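Local coordinates for protein beta-glucosidase (Saccharopolyspora erythraea D, PDB 5M6G) that probably hydrolyses terminal, non-reducing beta-D-glucosyl residues with release of beta-D-glucose, as a two-domain member of glycosyl hydrolase family 3, at residues 286-298 with 328-340. Numbering follows the deposited sequence.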
ATOM      1  N   LEU A 286      19.589   4.015  -3.237  1.00 15.09           N
ATOM      2  CA  LEU A 286      18.741   5.194  -3.390  1.00 14.82           C
ATOM      3  C   LEU A 286      18.877   6.131  -2.190  1.00 14.32           C
ATOM      4  O   LEU A 286      18.913   7.356  -2.356  1.00 15.15           O
ATOM      5  CB  LEU A 286      17.282   4.783  -3.605  1.00 12.50           C
ATOM      6  CG  LEU A 286      16.782   4.920  -5.053  1.00 16.70           C
ATOM      7  CD1 LEU A 286      16.668   6.386  -5.493  1.00 13.63           C
ATOM      8  CD2 LEU A 286      17.664   4.141  -6.020  1.00 14.88           C
ATOM      9  N   HIS A 287      19.006   5.572  -0.981  1.00 12.99           N
ATOM     10  CA  HIS A 287      19.125   6.391   0.227  1.00 12.15           C
ATOM     11  C   HIS A 287      20.447   7.152   0.324  1.00 12.17           C
ATOM     12  O   HIS A 287      20.604   7.960   1.244  1.00 15.72           O
ATOM     13  CB  HIS A 287      18.922   5.526   1.462  1.00 12.03           C
ATOM     14  CG  HIS A 287      17.476   5.296   1.775  1.00 13.17           C
ATOM     15  ND1 HIS A 287      16.687   4.431   1.045  1.00 14.70           N
ATOM     16  CD2 HIS A 287      16.657   5.870   2.689  1.00 12.87           C
ATOM     17  CE1 HIS A 287      15.453   4.460   1.516  1.00 14.27           C
ATOM     18  NE2 HIS A 287      15.408   5.326   2.514  1.00 15.71           N
ATOM     19  N   ALA A 288      21.388   6.929  -0.585  1.00 14.81           N
ATOM     20  CA  ALA A 288      22.588   7.760  -0.650  1.00 17.37           C
ATOM     21  C   ALA A 288      22.685   8.536  -1.953  1.00 18.60           C
ATOM     22  O   ALA A 288      23.720   9.159  -2.209  1.00 19.01           O
ATOM     23  CB  ALA A 288      23.854   6.918  -0.456  1.00 15.16           C
ATOM     24  N   SER A 289      21.638   8.530  -2.780  1.00 16.59           N
ATOM     25  CA  SER A 289      21.725   9.096  -4.128  1.00 16.62           C
ATOM     26  C   SER A 289      21.390  10.578  -4.072  1.00 16.59           C
ATOM     27  O   SER A 289      20.237  10.988  -4.211  1.00 16.04           O
ATOM     28  CB  SER A 289      20.810   8.360  -5.097  1.00 15.53           C
ATOM     29  OG  SER A 289      20.859   8.988  -6.376  1.00 18.18           O
ATOM     30  N   THR A 290      22.421  11.400  -3.874  1.00 17.09           N
ATOM     31  CA  THR A 290      22.233  12.840  -3.980  1.00 17.79           C
ATOM     32  C   THR A 290      21.629  13.212  -5.330  1.00 14.24           C
ATOM     33  O   THR A 290      20.770  14.099  -5.417  1.00 14.62           O
ATOM     34  CB  THR A 290      23.572  13.554  -3.771  1.00 19.73           C
ATOM     35  OG1 THR A 290      24.169  13.093  -2.550  1.00 19.54           O
ATOM     36  CG2 THR A 290      23.377  15.056  -3.684  1.00 16.38           C
ATOM     37  N   TYR A 291      22.051  12.527  -6.396  1.00 14.83           N
ATOM     38  CA  TYR A 291      21.551  12.863  -7.722  1.00 14.51           C
ATOM     39  C   TYR A 291      20.044  12.634  -7.812  1.00 12.98           C
ATOM     40  O   TYR A 291      19.289  13.540  -8.184  1.00 15.07           O
ATOM     41  CB  TYR A 291      22.291  12.058  -8.802  1.00 14.48           C
ATOM     42  CG  TYR A 291      21.729  12.292 -10.186  1.00 15.31           C
ATOM     43  CD1 TYR A 291      21.801  13.548 -10.775  1.00 16.61           C
ATOM     44  CD2 TYR A 291      21.112  11.264 -10.898  1.00 15.56           C
ATOM     45  CE1 TYR A 291      21.278  13.785 -12.030  1.00 15.62           C
ATOM     46  CE2 TYR A 291      20.584  11.485 -12.161  1.00 17.24           C
ATOM     47  CZ  TYR A 291      20.676  12.749 -12.725  1.00 21.78           C
ATOM     48  OH  TYR A 291      20.157  12.987 -13.978  1.00 19.27           O
ATOM     49  N   LEU A 292      19.579  11.435  -7.455  1.00 11.30           N
ATOM     50  CA  LEU A 292      18.161  11.153  -7.656  1.00 13.60           C
ATOM     51  C   LEU A 292      17.294  11.890  -6.642  1.00 14.63           C
ATOM     52  O   LEU A 292      16.224  12.395  -6.995  1.00 14.04           O
ATOM     53  CB  LEU A 292      17.899   9.643  -7.611  1.00 13.36           C
ATOM     54  CG  LEU A 292      18.444   8.863  -8.811  1.00 14.13           C
ATOM     55  CD1 LEU A 292      18.064   7.394  -8.723  1.00 14.94           C
ATOM     56  CD2 LEU A 292      17.930   9.460 -10.116  1.00 12.83           C
ATOM     57  N   VAL A 293      17.740  11.983  -5.386  1.00 14.16           N
ATOM     58  CA  VAL A 293      16.891  12.565  -4.343  1.00 15.17           C
ATOM     59  C   VAL A 293      16.994  14.086  -4.341  1.00 15.41           C
ATOM     60  O   VAL A 293      15.981  14.794  -4.362  1.00 16.58           O
ATOM     61  CB  VAL A 293      17.248  11.981  -2.961  1.00 14.98           C
ATOM     62  CG1 VAL A 293      16.404  12.639  -1.878  1.00 14.25           C
ATOM     63  CG2 VAL A 293      17.029  10.489  -2.940  1.00 11.30           C
ATOM     64  N   ASN A 294      18.213  14.624  -4.305  1.00 16.09           N
ATOM     65  CA  ASN A 294      18.310  16.078  -4.275  1.00 12.49           C
ATOM     66  C   ASN A 294      18.214  16.676  -5.670  1.00 16.31           C
ATOM     67  O   ASN A 294      17.405  17.583  -5.908  1.00 18.33           O
ATOM     68  CB  ASN A 294      19.600  16.528  -3.598  1.00 17.08           C
ATOM     69  CG  ASN A 294      19.683  18.039  -3.494  1.00 26.24           C
ATOM     70  OD1 ASN A 294      19.108  18.641  -2.587  1.00 26.94           O
ATOM     71  ND2 ASN A 294      20.372  18.664  -4.449  1.00 21.59           N
ATOM     72  N   ASP A 295      19.022  16.183  -6.610  1.00 14.45           N
ATOM     73  CA  ASP A 295      19.113  16.857  -7.902  1.00 15.30           C
ATOM     74  C   ASP A 295      17.853  16.639  -8.731  1.00 18.62           C
ATOM     75  O   ASP A 295      17.299  17.589  -9.296  1.00 17.94           O
ATOM     76  CB  ASP A 295      20.356  16.384  -8.658  1.00 14.27           C
ATOM     77  CG  ASP A 295      21.649  16.840  -7.993  1.00 18.66           C
ATOM     78  OD1 ASP A 295      21.583  17.623  -7.021  1.00 19.58           O
ATOM     79  OD2 ASP A 295      22.731  16.420  -8.446  1.00 18.95           O
ATOM     80  N   VAL A 296      17.368  15.405  -8.802  1.00 14.87           N
ATOM     81  CA  VAL A 296      16.223  15.123  -9.665  1.00 13.25           C
ATOM     82  C   VAL A 296      14.902  15.380  -8.947  1.00 15.56           C
ATOM     83  O   VAL A 296      14.058  16.133  -9.441  1.00 14.45           O
ATOM     84  CB  VAL A 296      16.320  13.689 -10.225  1.00 14.49           C
ATOM     85  CG1 VAL A 296      15.083  13.340 -11.052  1.00 13.56           C
ATOM     86  CG2 VAL A 296      17.590  13.560 -11.077  1.00 13.46           C
ATOM     87  N   LEU A 297      14.702  14.806  -7.756  1.00 15.07           N
ATOM     88  CA  LEU A 297      13.394  14.916  -7.113  1.00 13.75           C
ATOM     89  C   LEU A 297      13.135  16.330  -6.604  1.00 16.52           C
ATOM     90  O   LEU A 297      12.142  16.964  -6.974  1.00 14.49           O
ATOM     91  CB  LEU A 297      13.279  13.906  -5.974  1.00 15.58           C
ATOM     92  CG  LEU A 297      12.021  14.041  -5.105  1.00 14.07           C
ATOM     93  CD1 LEU A 297      10.755  13.797  -5.919  1.00 14.80           C
ATOM     94  CD2 LEU A 297      12.121  13.055  -3.977  1.00 15.44           C
ATOM     95  N   LYS A 298      14.006  16.832  -5.728  1.00 16.02           N
ATOM     96  CA  LYS A 298      13.811  18.175  -5.192  1.00 16.43           C
ATOM     97  C   LYS A 298      14.097  19.238  -6.244  1.00 18.16           C
ATOM     98  O   LYS A 298      13.390  20.249  -6.321  1.00 17.03           O
ATOM     99  CB  LYS A 298      14.696  18.385  -3.964  1.00 17.67           C
ATOM    100  CG  LYS A 298      14.185  17.683  -2.714  1.00 15.00           C
ATOM    101  CD  LYS A 298      15.024  18.043  -1.499  1.00 16.04           C
ATOM    102  CE  LYS A 298      14.436  17.448  -0.225  1.00 14.38           C
ATOM    103  NZ  LYS A 298      15.235  17.861   0.974  1.00 14.30           N
ATOM    104  N   VAL A 328      24.492   7.936   8.415  1.00 17.30           N
ATOM    105  CA  VAL A 328      23.753   9.161   8.712  1.00 15.21           C
ATOM    106  C   VAL A 328      24.181  10.280   7.769  1.00 18.62           C
ATOM    107  O   VAL A 328      23.347  10.905   7.102  1.00 17.05           O
ATOM    108  CB  VAL A 328      23.948   9.557  10.187  1.00 16.61           C
ATOM    109  CG1 VAL A 328      23.256  10.890  10.482  1.00 16.58           C
ATOM    110  CG2 VAL A 328      23.422   8.454  11.108  1.00 17.01           C
ATOM    111  N   ARG A 329      25.492  10.533   7.684  1.00 17.50           N
ATOM    112  CA  ARG A 329      26.001  11.597   6.820  1.00 16.42           C
ATOM    113  C   ARG A 329      25.563  11.401   5.374  1.00 15.74           C
ATOM    114  O   ARG A 329      25.044  12.328   4.738  1.00 17.16           O
ATOM    115  CB  ARG A 329      27.529  11.657   6.908  1.00 15.87           C
ATOM    116  CG  ARG A 329      28.197  12.658   5.947  1.00 16.28           C
ATOM    117  CD  ARG A 329      29.734  12.494   5.964  1.00 17.94           C
ATOM    118  NE  ARG A 329      30.170  12.058   7.288  1.00 22.09           N
ATOM    119  CZ  ARG A 329      30.788  10.911   7.544  1.00 23.87           C
ATOM    120  NH1 ARG A 329      31.103  10.080   6.554  1.00 21.55           N
ATOM    121  NH2 ARG A 329      31.099  10.600   8.798  1.00 23.38           N
ATOM    122  N   ALA A 330      25.769  10.197   4.833  1.00 15.37           N
ATOM    123  CA  ALA A 330      25.485   9.973   3.418  1.00 17.46           C
ATOM    124  C   ALA A 330      24.014  10.203   3.104  1.00 17.06           C
ATOM    125  O   ALA A 330      23.673  10.766   2.055  1.00 15.80           O
ATOM    126  CB  ALA A 330      25.896   8.559   3.013  1.00 16.72           C
ATOM    127  N   SER A 331      23.124   9.779   4.006  1.00 14.30           N
ATOM    128  CA  SER A 331      21.703   9.841   3.692  1.00 14.31           C
ATOM    129  C   SER A 331      21.135  11.238   3.913  1.00 17.37           C
ATOM    130  O   SER A 331      20.328  11.720   3.106  1.00 13.59           O
ATOM    131  CB  SER A 331      20.946   8.818   4.525  1.00 13.33           C
ATOM    132  OG  SER A 331      19.677   8.571   3.945  1.00 20.59           O
ATOM    133  N   VAL A 332      21.532  11.907   4.995  1.00 11.34           N
ATOM    134  CA  VAL A 332      21.118  13.296   5.164  1.00 15.44           C
ATOM    135  C   VAL A 332      21.618  14.147   3.999  1.00 12.60           C
ATOM    136  O   VAL A 332      20.877  14.978   3.458  1.00 12.55           O
ATOM    137  CB  VAL A 332      21.599  13.849   6.523  1.00 16.70           C
ATOM    138  CG1 VAL A 332      21.253  15.322   6.646  1.00 16.03           C
ATOM    139  CG2 VAL A 332      20.973  13.059   7.693  1.00 16.07           C
ATOM    140  N   ASN A 333      22.880  13.971   3.595  1.00 15.33           N
ATOM    141  CA  ASN A 333      23.393  14.794   2.501  1.00 15.72           C
ATOM    142  C   ASN A 333      22.796  14.400   1.160  1.00 15.94           C
ATOM    143  O   ASN A 333      22.820  15.204   0.224  1.00 17.16           O
ATOM    144  CB  ASN A 333      24.929  14.738   2.437  1.00 13.13           C
ATOM    145  CG  ASN A 333      25.584  15.600   3.513  1.00 17.04           C
ATOM    146  OD1 ASN A 333      24.997  16.575   3.972  1.00 19.37           O
ATOM    147  ND2 ASN A 333      26.796  15.238   3.921  1.00 17.50           N
ATOM    148  N   ALA A 334      22.238  13.196   1.044  1.00 16.24           N
ATOM    149  CA  ALA A 334      21.519  12.863  -0.178  1.00 14.70           C
ATOM    150  C   ALA A 334      20.259  13.704  -0.349  1.00 19.81           C
ATOM    151  O   ALA A 334      19.732  13.780  -1.464  1.00 15.44           O
ATOM    152  CB  ALA A 334      21.166  11.371  -0.206  1.00 15.92           C
ATOM    153  N   GLY A 335      19.768  14.348   0.717  1.00 13.94           N
ATOM    154  CA  GLY A 335      18.589  15.184   0.617  1.00  9.66           C
ATOM    155  C   GLY A 335      17.356  14.667   1.345  1.00 11.86           C
ATOM    156  O   GLY A 335      16.300  15.298   1.242  1.00 14.49           O
ATOM    157  N   ILE A 336      17.447  13.551   2.072  1.00 11.99           N
ATOM    158  CA  ILE A 336      16.298  13.047   2.823  1.00 11.93           C
ATOM    159  C   ILE A 336      16.037  13.937   4.036  1.00 12.25           C
ATOM    160  O   ILE A 336      16.967  14.386   4.717  1.00 13.73           O
ATOM    161  CB  ILE A 336      16.532  11.578   3.222  1.00 11.93           C
ATOM    162  CG1 ILE A 336      16.614  10.710   1.963  1.00 13.89           C
ATOM    163  CG2 ILE A 336      15.413  11.053   4.149  1.00 12.04           C
ATOM    164  CD1 ILE A 336      16.845   9.239   2.238  1.00 12.83           C
ATOM    165  N   ASP A 337      14.763  14.198   4.319  1.00 13.74           N
ATOM    166  CA  ASP A 337      14.371  15.144   5.364  1.00 11.42           C
ATOM    167  C   ASP A 337      14.054  14.489   6.698  1.00 13.47           C
ATOM    168  O   ASP A 337      14.361  15.061   7.751  1.00 12.26           O
ATOM    169  CB  ASP A 337      13.150  15.947   4.915  1.00 13.36           C
ATOM    170  CG  ASP A 337      13.378  16.659   3.608  1.00 12.48           C
ATOM    171  OD1 ASP A 337      14.405  17.364   3.481  1.00 13.65           O
ATOM    172  OD2 ASP A 337      12.542  16.493   2.694  1.00 13.80           O
ATOM    173  N   MET A 338      13.404  13.327   6.686  1.00 14.89           N
ATOM    174  CA  MET A 338      12.963  12.668   7.906  1.00 11.92           C
ATOM    175  C   MET A 338      13.375  11.207   7.847  1.00 12.80           C
ATOM    176  O   MET A 338      13.310  10.576   6.788  1.00 11.47           O
ATOM    177  CB  MET A 338      11.445  12.785   8.086  1.00 15.21           C
ATOM    178  CG  MET A 338      10.911  12.048   9.307  1.00 14.25           C
ATOM    179  SD  MET A 338       9.188  12.440   9.645  1.00 14.73           S
ATOM    180  CE  MET A 338       9.359  14.022  10.482  1.00 17.68           C
ATOM    181  N   PHE A 339      13.798  10.664   8.982  1.00 12.13           N
ATOM    182  CA  PHE A 339      14.401   9.340   9.006  1.00 12.73           C
ATOM    183  C   PHE A 339      13.566   8.399   9.853  1.00 14.26           C
ATOM    184  O   PHE A 339      13.377   8.621  11.056  1.00 12.97           O
ATOM    185  CB  PHE A 339      15.851   9.439   9.468  1.00 13.14           C
ATOM    186  CG  PHE A 339      16.691  10.160   8.469  1.00 16.05           C
ATOM    187  CD1 PHE A 339      16.690  11.546   8.426  1.00 16.19           C
ATOM    188  CD2 PHE A 339      17.369   9.456   7.489  1.00 14.13           C
ATOM    189  CE1 PHE A 339      17.412  12.213   7.452  1.00 16.37           C
ATOM    190  CE2 PHE A 339      18.093  10.110   6.529  1.00 14.39           C
ATOM    191  CZ  PHE A 339      18.114  11.483   6.504  1.00 15.53           C
ATOM    192  N   MET A 340      13.044   7.369   9.197  1.00 15.15           N
ATOM    193  CA  MET A 340      12.144   6.401   9.807  1.00 13.78           C
ATOM    194  C   MET A 340      12.983   5.302  10.440  1.00 13.76           C
ATOM    195  O   MET A 340      13.759   4.638   9.744  1.00 12.25           O
ATOM    196  CB  MET A 340      11.201   5.827   8.749  1.00 12.62           C
ATOM    197  CG  MET A 340      10.160   4.854   9.289  1.00 10.95           C
ATOM    198  SD  MET A 340       9.321   4.016   7.920  1.00 14.75           S
ATOM    199  CE  MET A 340       8.573   5.396   7.076  1.00 11.60           C
TER
HETATM  200  O   HOH W   1      25.188  10.910  -0.294  1.00 25.91           O
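Lys298 stretches straight out past its CG to reach Asp337, and its NZ lies 2.7 Å from Asp337 OD1 in a salt bridge made on the syn side of the carboxylate. The same ammonium donates to the carbonyl of Gly335, NZ to O 2.8 Å, and has a second acid in Asp368, while Asp337 also pairs with Arg365. With alanine in place of Lys298, the buried Asp337 would probably lose one of its positive partners and the Gly335 carbonyl this donor. At the N-terminal side of helix 290-298, a chi1 of -162° turns Ser331 OG, anti to the backbone N, to His287 O, to which it donates at 2.9 Å, tilted 15° from the carbonyl plane. A water bridges Ala288 O and Ala330 O. Helices 290-298 and 328-334 run nearly parallel, 23° apart, in the TIM-barrel-type N-terminal domain of the family; the second ends in a Schellman motif at Gly335, where a side chain would press on Asn294 CB and Val293 CG1. Around this turn, Val293 CB rests 3.4 Å from Ala334 O, and Ala334 CB fits against the backbone of His287 and Ala288. Ile336 CD1 meets His287 CD2 at 3.4 Å, beside an imidazole whose main polar partner is the sorbitol-binding Asp310.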